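Local coordinates for protein telomerase reverse transcriptase (PDB 6ZD1) that probably extends chromosome ends as a reverse transcriptase, copying a template within its RNA component into telomeric DNA repeats, at residues E122-D127 with Y163-F168; D114-G119 with N174-F179; T6-V11 with G36-V41. All blocks are in the same frame, centred on the assembly; numbering follows the deposited sequence.

Contact 1 of 3, residues E122-D127 with Y163-F168; sequences ERLHLD and YINWVF
Leu-124 straddles the base of the Phe-168 ring with both of its methyls. Leu-124 CD1 lies 3.6 Å from Phe-168 CD1, reaching that ring obliquely, while Leu-124 CD2 sits 3.7 Å from Phe-168 CB, at the root of the same side chain; the two side chains cross at about a right angle. With CG opposite its own backbone N (chi1 -163°), the fork of Leu-124 comes over against Phe-168. One turn back on helix 158-179, the amide nitrogen of Asn-165 lies near the CD2 methyls of two leucines: ND2 is 4.1 Å from Leu-124 CD2 and 4.2 Å from Leu-126 CD2, a van der Waals approach with no hydrogen bond, and the Asn-165 side chain crosses that of Leu-126 at about a right angle. Further out, Phe-168 meets Phe-115 of helix 104-117 edge-to-face, and Val-129 touches both Leu-124 and Phe-168. At the start of the loop, Glu-122 forms a salt bridge with Lys-659 of helix 642-664, tying the same few residues to a helix near the C-terminus. His-125 occupies the N-cap position of helix 126-129. The arrangement is that of a linker packed against a long helix, joining helix 104-117 to the short helix 126-129 within telomerase's predominantly helical RNA-binding domain.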
loop_
_atom_site.group_PDB
_atom_site.type_symbol
_atom_site.label_atom_id
_atom_site.label_comp_id
_atom_site.label_asym_id
_atom_site.label_seq_id
_atom_site.Cartn_x
_atom_site.Cartn_y
_atom_site.Cartn_z
ATOM N N GLU A 122 5.515 -10.950 -5.278
ATOM C CA GLU A 122 5.283 -10.121 -6.450
ATOM C C GLU A 122 5.281 -10.969 -7.717
ATOM O O GLU A 122 5.747 -12.111 -7.733
ATOM C CB GLU A 122 6.339 -9.017 -6.553
ATOM C CG GLU A 122 6.022 -7.773 -5.732
ATOM C CD GLU A 122 4.952 -6.899 -6.370
ATOM O OE1 GLU A 122 4.650 -5.826 -5.806
ATOM O OE2 GLU A 122 4.417 -7.277 -7.434
ATOM N N ARG A 123 4.736 -10.391 -8.786
ATOM C CA ARG A 123 4.579 -11.121 -10.037
ATOM C C ARG A 123 5.933 -11.428 -10.664
ATOM O O ARG A 123 6.816 -10.569 -10.732
ATOM C CB ARG A 123 3.720 -10.317 -11.014
ATOM C CG ARG A 123 3.223 -11.122 -12.206
ATOM C CD ARG A 123 2.303 -10.299 -13.094
ATOM N NE ARG A 123 1.333 -11.142 -13.786
ATOM C CZ ARG A 123 0.146 -11.474 -13.285
ATOM N NH1 ARG A 123 -0.214 -11.027 -12.090
ATOM N NH2 ARG A 123 -0.678 -12.248 -13.976
ATOM N N LEU A 124 6.085 -12.659 -11.143
ATOM C CA LEU A 124 7.314 -13.088 -11.793
ATOM C C LEU A 124 7.277 -12.705 -13.266
ATOM O O LEU A 124 6.250 -12.855 -13.933
ATOM C CB LEU A 124 7.503 -14.598 -11.649
ATOM C CG LEU A 124 8.922 -15.089 -11.927
ATOM C CD1 LEU A 124 9.827 -14.721 -10.765
ATOM C CD2 LEU A 124 8.954 -16.586 -12.197
ATOM N N HIS A 125 8.406 -12.213 -13.772
ATOM C CA HIS A 125 8.517 -11.782 -15.163
ATOM C C HIS A 125 9.523 -12.680 -15.866
ATOM O O HIS A 125 10.736 -12.505 -15.707
ATOM C CB HIS A 125 8.924 -10.312 -15.248
ATOM C CG HIS A 125 7.940 -9.380 -14.612
ATOM N ND1 HIS A 125 6.886 -8.825 -15.306
ATOM C CD2 HIS A 125 7.845 -8.912 -13.345
ATOM C CE1 HIS A 125 6.185 -8.055 -14.494
ATOM N NE2 HIS A 125 6.744 -8.091 -13.298
ATOM N N LEU A 126 9.020 -13.608 -16.682
ATOM C CA LEU A 126 9.870 -14.646 -17.252
ATOM C C LEU A 126 10.929 -14.084 -18.193
ATOM O O LEU A 126 11.943 -14.748 -18.429
ATOM C CB LEU A 126 9.008 -15.682 -17.978
ATOM C CG LEU A 126 8.013 -16.447 -17.097
ATOM C CD1 LEU A 126 6.977 -17.190 -17.931
ATOM C CD2 LEU A 126 8.739 -17.413 -16.168
ATOM N N ASP A 127 10.736 -12.873 -18.720
ATOM C CA ASP A 127 11.737 -12.303 -19.614
ATOM C C ASP A 127 12.955 -11.800 -18.852
ATOM O O ASP A 127 14.057 -11.753 -19.412
ATOM C CB ASP A 127 11.127 -11.166 -20.437
ATOM C CG ASP A 127 9.995 -11.633 -21.338
ATOM O OD1 ASP A 127 8.960 -12.093 -20.810
ATOM O OD2 ASP A 127 10.136 -11.529 -22.575
ATOM N N TYR A 163 8.455 -24.379 -16.667
ATOM C CA TYR A 163 9.238 -25.057 -15.640
ATOM C C TYR A 163 9.760 -24.063 -14.614
ATOM O O TYR A 163 9.560 -24.241 -13.405
ATOM C CB TYR A 163 10.399 -25.822 -16.275
ATOM C CG TYR A 163 11.365 -26.404 -15.265
ATOM C CD1 TYR A 163 11.011 -27.508 -14.499
ATOM C CD2 TYR A 163 12.632 -25.856 -15.081
ATOM C CE1 TYR A 163 11.888 -28.048 -13.574
ATOM C CE2 TYR A 163 13.516 -26.392 -14.158
ATOM C CZ TYR A 163 13.136 -27.490 -13.408
ATOM O OH TYR A 163 14.001 -28.038 -12.485
ATOM N N ILE A 164 10.432 -23.007 -15.077
ATOM C CA ILE A 164 10.973 -22.017 -14.153
ATOM C C ILE A 164 9.852 -21.366 -13.360
ATOM O O ILE A 164 9.991 -21.101 -12.159
ATOM C CB ILE A 164 11.811 -20.973 -14.913
ATOM C CG1 ILE A 164 13.011 -21.644 -15.581
ATOM C CG2 ILE A 164 12.271 -19.875 -13.970
ATOM C CD1 ILE A 164 13.886 -22.427 -14.622
ATOM N N ASN A 165 8.712 -21.120 -14.010
ATOM C CA ASN A 165 7.562 -20.573 -13.299
ATOM C C ASN A 165 7.134 -21.502 -12.168
ATOM O O ASN A 165 6.922 -21.061 -11.033
ATOM C CB ASN A 165 6.412 -20.331 -14.279
ATOM C CG ASN A 165 5.300 -19.503 -13.678
ATOM O OD1 ASN A 165 4.303 -20.039 -13.197
ATOM N ND2 ASN A 165 5.463 -18.186 -13.704
ATOM N N TRP A 166 7.039 -22.804 -12.454
ATOM C CA TRP A 166 6.695 -23.765 -11.411
ATOM C C TRP A 166 7.771 -23.835 -10.334
ATOM O O TRP A 166 7.458 -24.071 -9.162
ATOM C CB TRP A 166 6.463 -25.148 -12.026
ATOM C CG TRP A 166 6.317 -26.250 -11.011
ATOM C CD1 TRP A 166 5.195 -26.569 -10.300
ATOM C CD2 TRP A 166 7.329 -27.181 -10.601
ATOM N NE1 TRP A 166 5.446 -27.640 -9.475
ATOM C CE2 TRP A 166 6.748 -28.032 -9.639
ATOM C CE3 TRP A 166 8.669 -27.375 -10.952
ATOM C CZ2 TRP A 166 7.460 -29.063 -9.028
ATOM C CZ3 TRP A 166 9.373 -28.399 -10.343
ATOM C CH2 TRP A 166 8.767 -29.230 -9.393
ATOM N N VAL A 167 9.040 -23.646 -10.700
ATOM C CA VAL A 167 10.095 -23.647 -9.689
ATOM C C VAL A 167 9.961 -22.439 -8.767
ATOM O O VAL A 167 10.187 -22.538 -7.554
ATOM C CB VAL A 167 11.484 -23.696 -10.353
ATOM C CG1 VAL A 167 12.568 -23.476 -9.312
ATOM C CG2 VAL A 167 11.692 -25.030 -11.058
ATOM N N PHE A 168 9.574 -21.287 -9.315
ATOM C CA PHE A 168 9.517 -20.067 -8.518
ATOM C C PHE A 168 8.204 -19.927 -7.752
ATOM O O PHE A 168 8.219 -19.601 -6.561
ATOM C CB PHE A 168 9.733 -18.841 -9.413
ATOM C CG PHE A 168 11.177 -18.444 -9.570
ATOM C CD1 PHE A 168 11.661 -17.292 -8.971
ATOM C CD2 PHE A 168 12.047 -19.218 -10.317
ATOM C CE1 PHE A 168 12.988 -16.919 -9.113
ATOM C CE2 PHE A 168 13.375 -18.849 -10.467
ATOM C CZ PHE A 168 13.846 -17.697 -9.862
#

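Contact 2 of 3, residues D114-G119 with N174-F179; sequences DFLRLG and NIVRAF
Two first torsions bring Leu-116 and Val-176 together. In Leu-116, CG lies opposite the carbonyl carbon (chi1 -63°) and the chain then runs on extended, carrying CD2 out to the neighbouring helix although its CB sets off obliquely to it. In Val-176, whose CB already faces helix 104-117, a chi1 of 174° leaves CG2 beside the backbone N, and this is the branch that does the touching: Leu-116 CD2 stands 3.6 Å from Val-176 CG2. The two side chains slide past each other in opposite directions, meeting through one methyl each. The other branch of Val-176 is turned to the end of the facing helix, where CG1 makes a looser approach of 4.5 Å to Gly-119 O.

That carbonyl belongs to the terminus of helix 104-117, which closes in a Schellman motif. Gly-119 is its C-prime residue, with a positive phi, and its N-H returns to Leu-116 O in a weak bond of 3.1 Å; the motif's other bond runs from Ala-120 N to Phe-115 O. The chain thus leaves the helix just where it passes helix 158-179, a helix-helix packing inside the RNA-binding domain. All three residues that touch are buried, and no hydrogen bond crosses between the segments.

Polar groups work instead within the first segment and around it. Arg-117 NH2 donates to Asp-114 OD1 at 2.8 Å in a salt bridge, with the oxygen tilted 16° from the guanidinium plane. Asp-114 spends its other oxygen, OD2, on Arg-111, so one carboxylate is probably shared between two positive charges. Leu-116 O accepts from the hydroxyl of Tyr-195, while Val-86 of helix 79-93 and Val-172 of helix 158-179 also touch the Leu-116 side chain.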
loop_
_atom_site.group_PDB
_atom_site.type_symbol
_atom_site.label_atom_id
_atom_site.label_comp_id
_atom_site.label_asym_id
_atom_site.label_seq_id
_atom_site.Cartn_x
_atom_site.Cartn_y
_atom_site.Cartn_z
ATOM N N ASP A 114 16.596 -12.312 -5.591
ATOM C CA ASP A 114 15.797 -11.152 -5.971
ATOM C C ASP A 114 14.324 -11.395 -5.676
ATOM O O ASP A 114 13.620 -10.503 -5.191
ATOM C CB ASP A 114 16.000 -10.826 -7.452
ATOM C CG ASP A 114 17.370 -10.237 -7.745
ATOM O OD1 ASP A 114 18.118 -9.935 -6.788
ATOM O OD2 ASP A 114 17.697 -10.077 -8.939
ATOM N N PHE A 115 13.846 -12.609 -5.954
ATOM C CA PHE A 115 12.458 -12.950 -5.672
ATOM C C PHE A 115 12.181 -12.969 -4.173
ATOM O O PHE A 115 11.079 -12.608 -3.743
ATOM C CB PHE A 115 12.133 -14.300 -6.311
ATOM C CG PHE A 115 10.670 -14.608 -6.384
ATOM C CD1 PHE A 115 9.793 -13.733 -6.999
ATOM C CD2 PHE A 115 10.176 -15.797 -5.869
ATOM C CE1 PHE A 115 8.443 -14.024 -7.077
ATOM C CE2 PHE A 115 8.827 -16.098 -5.947
ATOM C CZ PHE A 115 7.958 -15.208 -6.552
ATOM N N LEU A 116 13.172 -13.362 -3.365
ATOM C CA LEU A 116 13.021 -13.302 -1.916
ATOM C C LEU A 116 13.118 -11.878 -1.383
ATOM O O LEU A 116 12.593 -11.600 -0.300
ATOM C CB LEU A 116 14.071 -14.182 -1.230
ATOM C CG LEU A 116 14.016 -15.686 -1.511
ATOM C CD1 LEU A 116 15.154 -16.423 -0.818
ATOM C CD2 LEU A 116 12.675 -16.259 -1.092
ATOM N N ARG A 117 13.768 -10.968 -2.113
ATOM C CA ARG A 117 13.786 -9.575 -1.680
ATOM C C ARG A 117 12.437 -8.899 -1.884
ATOM O O ARG A 117 12.140 -7.914 -1.198
ATOM C CB ARG A 117 14.886 -8.798 -2.412
ATOM C CG ARG A 117 16.140 -8.577 -1.575
ATOM C CD ARG A 117 17.068 -7.573 -2.217
ATOM N NE ARG A 117 17.730 -8.139 -3.383
ATOM C CZ ARG A 117 18.932 -8.698 -3.352
ATOM N NH1 ARG A 117 19.606 -8.756 -2.210
ATOM N NH2 ARG A 117 19.462 -9.193 -4.462
ATOM N N LEU A 118 11.619 -9.407 -2.803
ATOM C CA LEU A 118 10.230 -8.988 -2.944
ATOM C C LEU A 118 9.285 -9.856 -2.123
ATOM O O LEU A 118 8.070 -9.817 -2.350
ATOM C CB LEU A 118 9.820 -9.000 -4.420
ATOM C CG LEU A 118 10.695 -8.161 -5.356
ATOM C CD1 LEU A 118 10.234 -8.293 -6.801
ATOM C CD2 LEU A 118 10.712 -6.699 -4.928
ATOM N N GLY A 119 9.818 -10.654 -1.198
ATOM C CA GLY A 119 9.010 -11.506 -0.346
ATOM C C GLY A 119 8.384 -12.692 -1.034
ATOM O O GLY A 119 7.500 -13.329 -0.453
ATOM N N ASN A 174 6.234 -21.769 -1.761
ATOM C CA ASN A 174 5.734 -22.640 -0.702
ATOM C C ASN A 174 6.768 -22.842 0.394
ATOM O O ASN A 174 6.402 -22.978 1.567
ATOM C CB ASN A 174 5.294 -23.985 -1.274
ATOM C CG ASN A 174 4.044 -23.867 -2.117
ATOM O OD1 ASN A 174 3.336 -22.864 -2.053
ATOM N ND2 ASN A 174 3.765 -24.893 -2.910
ATOM N N ILE A 175 8.053 -22.877 0.038
ATOM C CA ILE A 175 9.096 -22.952 1.056
ATOM C C ILE A 175 9.009 -21.753 1.988
ATOM O O ILE A 175 9.062 -21.899 3.217
ATOM C CB ILE A 175 10.478 -23.052 0.387
ATOM C CG1 ILE A 175 10.622 -24.404 -0.309
ATOM C CG2 ILE A 175 11.585 -22.823 1.406
ATOM C CD1 ILE A 175 11.743 -24.444 -1.313
ATOM N N VAL A 176 8.828 -20.557 1.422
ATOM C CA VAL A 176 8.673 -19.357 2.240
ATOM C C VAL A 176 7.422 -19.465 3.100
ATOM O O VAL A 176 7.441 -19.169 4.300
ATOM C CB VAL A 176 8.629 -18.100 1.353
ATOM C CG1 VAL A 176 8.314 -16.875 2.195
ATOM C CG2 VAL A 176 9.945 -17.926 0.614
ATOM N N ARG A 177 6.314 -19.906 2.496
ATOM C CA ARG A 177 5.080 -20.043 3.256
ATOM C C ARG A 177 5.196 -21.135 4.308
ATOM O O ARG A 177 4.543 -21.059 5.353
ATOM C CB ARG A 177 3.910 -20.334 2.313
ATOM C CG ARG A 177 3.552 -19.186 1.377
ATOM C CD ARG A 177 2.343 -19.539 0.520
ATOM N NE ARG A 177 1.198 -19.939 1.333
ATOM C CZ ARG A 177 0.237 -19.111 1.736
ATOM N NH1 ARG A 177 0.278 -17.829 1.396
ATOM N NH2 ARG A 177 -0.765 -19.564 2.477
ATOM N N ALA A 178 6.045 -22.136 4.065
ATOM C CA ALA A 178 6.186 -23.239 5.009
ATOM C C ALA A 178 6.846 -22.786 6.305
ATOM O O ALA A 178 6.494 -23.268 7.388
ATOM C CB ALA A 178 6.985 -24.374 4.371
ATOM N N PHE A 179 7.810 -21.870 6.220
ATOM C CA PHE A 179 8.626 -21.526 7.374
ATOM C C PHE A 179 8.353 -20.148 7.951
ATOM O O PHE A 179 8.512 -19.964 9.160
ATOM C CB PHE A 179 10.117 -21.628 7.020
ATOM C CG PHE A 179 10.584 -23.035 6.754
ATOM C CD1 PHE A 179 10.838 -23.903 7.803
ATOM C CD2 PHE A 179 10.769 -23.487 5.459
ATOM C CE1 PHE A 179 11.263 -25.196 7.563
ATOM C CE2 PHE A 179 11.196 -24.781 5.214
ATOM C CZ PHE A 179 11.443 -25.634 6.266
#

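Contact 3 of 3, residues T6-V11 with G36-V41; sequences TNVQEV and GIKNVV
Val-8 lays its CG1 methyl over the start of the Lys-38 side chain, 3.6 Å from Lys-38 CG, the two side chains crossing at about a right angle. The same methyl also reaches Val-41, with Val-8 CG1 3.8 Å from Val-41 CG1, so a single branch bridges two residues that are three positions apart on helix 36-50. In Val-8 this branch stands opposite the backbone N (chi1 -172°), and Val-11 and Val-41 adopt nearly the same setting.

One turn further along helix 8-14, Val-11 meets Val-41 in its turn. Val-41 CG1 is 3.7 Å from Val-11 CG1, and the CB of Val-11 is just as near to it, so this methyl of Val-41 lies against the branch point as well as one branch of Val-11. The second methyl of Val-41 adds a looser touch, Val-41 CG2 lying 4.0 Å from Val-11 CG1. In each valine pair the side chains slide past each other in opposite directions. Val-41 thus packs against two valines one turn apart on helix 8-14, an ordinary apolar helix-helix contact.

The start of helix 8-14 is fixed by Asn-7 at its N-cap, whose OD1 accepts from Glu-10 N at 2.6 Å, nearly in line with the side-chain carbonyl. Beyond the pair, Trp-166 of helix 158-179 touches Val-11, while Tyr-163 of that helix touches Val-40, so the long helix serves both partners.

Only carbon meets carbon here, with no hydrogen bond passing from one segment to the other. Cohesion across these two segments therefore probably rests on van der Waals and hydrophobic contact of branched apolar groups, while the aliphatic part of exposed Lys-38 extends the apolar surface toward solvent.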
loop_
_atom_site.group_PDB
_atom_site.type_symbol
_atom_site.label_atom_id
_atom_site.label_comp_id
_atom_site.label_asym_id
_atom_site.label_seq_id
_atom_site.Cartn_x
_atom_site.Cartn_y
_atom_site.Cartn_z
ATOM N N THR A 6 1.312 -31.720 -5.387
ATOM C CA THR A 6 0.747 -32.200 -6.639
ATOM C C THR A 6 1.600 -33.366 -7.123
ATOM O O THR A 6 2.762 -33.508 -6.733
ATOM C CB THR A 6 0.684 -31.091 -7.705
ATOM O OG1 THR A 6 1.959 -30.449 -7.810
ATOM C CG2 THR A 6 -0.367 -30.052 -7.341
ATOM N N ASN A 7 1.016 -34.217 -7.963
ATOM C CA ASN A 7 1.734 -35.385 -8.448
ATOM C C ASN A 7 2.513 -35.037 -9.714
ATOM O O ASN A 7 2.431 -33.924 -10.240
ATOM C CB ASN A 7 0.776 -36.556 -8.681
ATOM C CG ASN A 7 -0.364 -36.213 -9.626
ATOM O OD1 ASN A 7 -0.264 -35.302 -10.444
ATOM N ND2 ASN A 7 -1.463 -36.953 -9.514
ATOM N N VAL A 8 3.291 -36.005 -10.209
ATOM C CA VAL A 8 4.056 -35.794 -11.436
ATOM C C VAL A 8 3.126 -35.497 -12.601
ATOM O O VAL A 8 3.457 -34.699 -13.488
ATOM C CB VAL A 8 4.945 -37.020 -11.734
ATOM C CG1 VAL A 8 5.892 -36.719 -12.886
ATOM C CG2 VAL A 8 5.713 -37.441 -10.492
ATOM N N GLN A 9 1.949 -36.125 -12.617
ATOM C CA GLN A 9 0.997 -35.899 -13.697
ATOM C C GLN A 9 0.533 -34.448 -13.729
ATOM O O GLN A 9 0.388 -33.859 -14.807
ATOM C CB GLN A 9 -0.193 -36.846 -13.535
ATOM C CG GLN A 9 -1.267 -36.703 -14.593
ATOM C CD GLN A 9 -2.442 -37.630 -14.347
ATOM O OE1 GLN A 9 -2.544 -38.258 -13.292
ATOM N NE2 GLN A 9 -3.338 -37.722 -15.322
ATOM N N GLU A 10 0.306 -33.851 -12.558
ATOM C CA GLU A 10 -0.188 -32.478 -12.498
ATOM C C GLU A 10 0.913 -31.463 -12.788
ATOM O O GLU A 10 0.669 -30.463 -13.472
ATOM C CB GLU A 10 -0.814 -32.206 -11.128
ATOM C CG GLU A 10 -2.204 -32.807 -10.949
ATOM C CD GLU A 10 -2.539 -33.092 -9.494
ATOM O OE1 GLU A 10 -2.886 -34.251 -9.181
ATOM O OE2 GLU A 10 -2.453 -32.163 -8.664
ATOM N N VAL A 11 2.125 -31.701 -12.285
ATOM C CA VAL A 11 3.220 -30.763 -12.522
ATOM C C VAL A 11 3.598 -30.753 -13.997
ATOM O O VAL A 11 3.788 -29.690 -14.598
ATOM C CB VAL A 11 4.431 -31.104 -11.635
ATOM C CG1 VAL A 11 5.619 -30.229 -12.011
ATOM C CG2 VAL A 11 4.083 -30.921 -10.168
ATOM N N GLY A 36 12.247 -36.702 -20.568
ATOM C CA GLY A 36 13.243 -36.159 -19.664
ATOM C C GLY A 36 12.638 -35.221 -18.642
ATOM O O GLY A 36 13.147 -35.104 -17.523
ATOM N N ILE A 37 11.539 -34.552 -19.003
ATOM C CA ILE A 37 10.851 -33.683 -18.055
ATOM C C ILE A 37 10.288 -34.503 -16.904
ATOM O O ILE A 37 10.507 -34.192 -15.727
ATOM C CB ILE A 37 9.745 -32.880 -18.764
ATOM C CG1 ILE A 37 10.352 -32.009 -19.862
ATOM C CG2 ILE A 37 8.975 -32.034 -17.759
ATOM C CD1 ILE A 37 11.452 -31.102 -19.364
ATOM N N LYS A 38 9.561 -35.575 -17.229
ATOM C CA LYS A 38 9.010 -36.428 -16.183
ATOM C C LYS A 38 10.114 -37.038 -15.330
ATOM O O LYS A 38 9.903 -37.314 -14.144
ATOM C CB LYS A 38 8.142 -37.523 -16.805
ATOM C CG LYS A 38 7.361 -38.346 -15.794
ATOM C CD LYS A 38 6.515 -39.409 -16.475
ATOM C CE LYS A 38 5.469 -38.778 -17.381
ATOM N NZ LYS A 38 4.628 -39.800 -18.066
ATOM N N ASN A 39 11.303 -37.227 -15.904
ATOM C CA ASN A 39 12.422 -37.734 -15.118
ATOM C C ASN A 39 12.853 -36.720 -14.067
ATOM O O ASN A 39 13.143 -37.087 -12.923
ATOM C CB ASN A 39 13.590 -38.094 -16.036
ATOM C CG ASN A 39 14.662 -38.901 -15.327
ATOM O OD1 ASN A 39 15.525 -38.348 -14.645
ATOM N ND2 ASN A 39 14.613 -40.217 -15.489
ATOM N N VAL A 40 12.866 -35.435 -14.426
ATOM C CA VAL A 40 13.266 -34.411 -13.471
ATOM C C VAL A 40 12.171 -34.188 -12.439
ATOM O O VAL A 40 12.441 -34.131 -11.234
ATOM C CB VAL A 40 13.622 -33.104 -14.203
ATOM C CG1 VAL A 40 13.960 -32.003 -13.202
ATOM C CG2 VAL A 40 14.777 -33.335 -15.161
ATOM N N VAL A 41 10.916 -34.081 -12.887
ATOM C CA VAL A 41 9.822 -33.828 -11.955
ATOM C C VAL A 41 9.716 -34.961 -10.945
ATOM O O VAL A 41 9.466 -34.731 -9.754
ATOM C CB VAL A 41 8.499 -33.621 -12.715
ATOM C CG1 VAL A 41 7.351 -33.441 -11.738
ATOM C CG2 VAL A 41 8.601 -32.420 -13.641
#

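Helix 158-179 runs through this part of the fold: contacts 1 and 2 both use it, at residues 163-168 and 174-179, with centres about 13 Å apart. Contact 2 brackets contact 1 in the chain, since 114-119 precedes 122-127 and 174-179 follows 163-168. Phe-115, from the first segment of contact 2, joins them physically, touching Leu-124. Contact 3 closes earlier in sequence; its centre lies about 17 Å from that of contact 1, and the two touch through helix 158-179, whereas contacts 2 and 3 stay about 8 Å apart at their nearest atoms. The N-terminal helices 8-14 and 36-50 are thereby joined to the helical RNA-binding domain through its long helix.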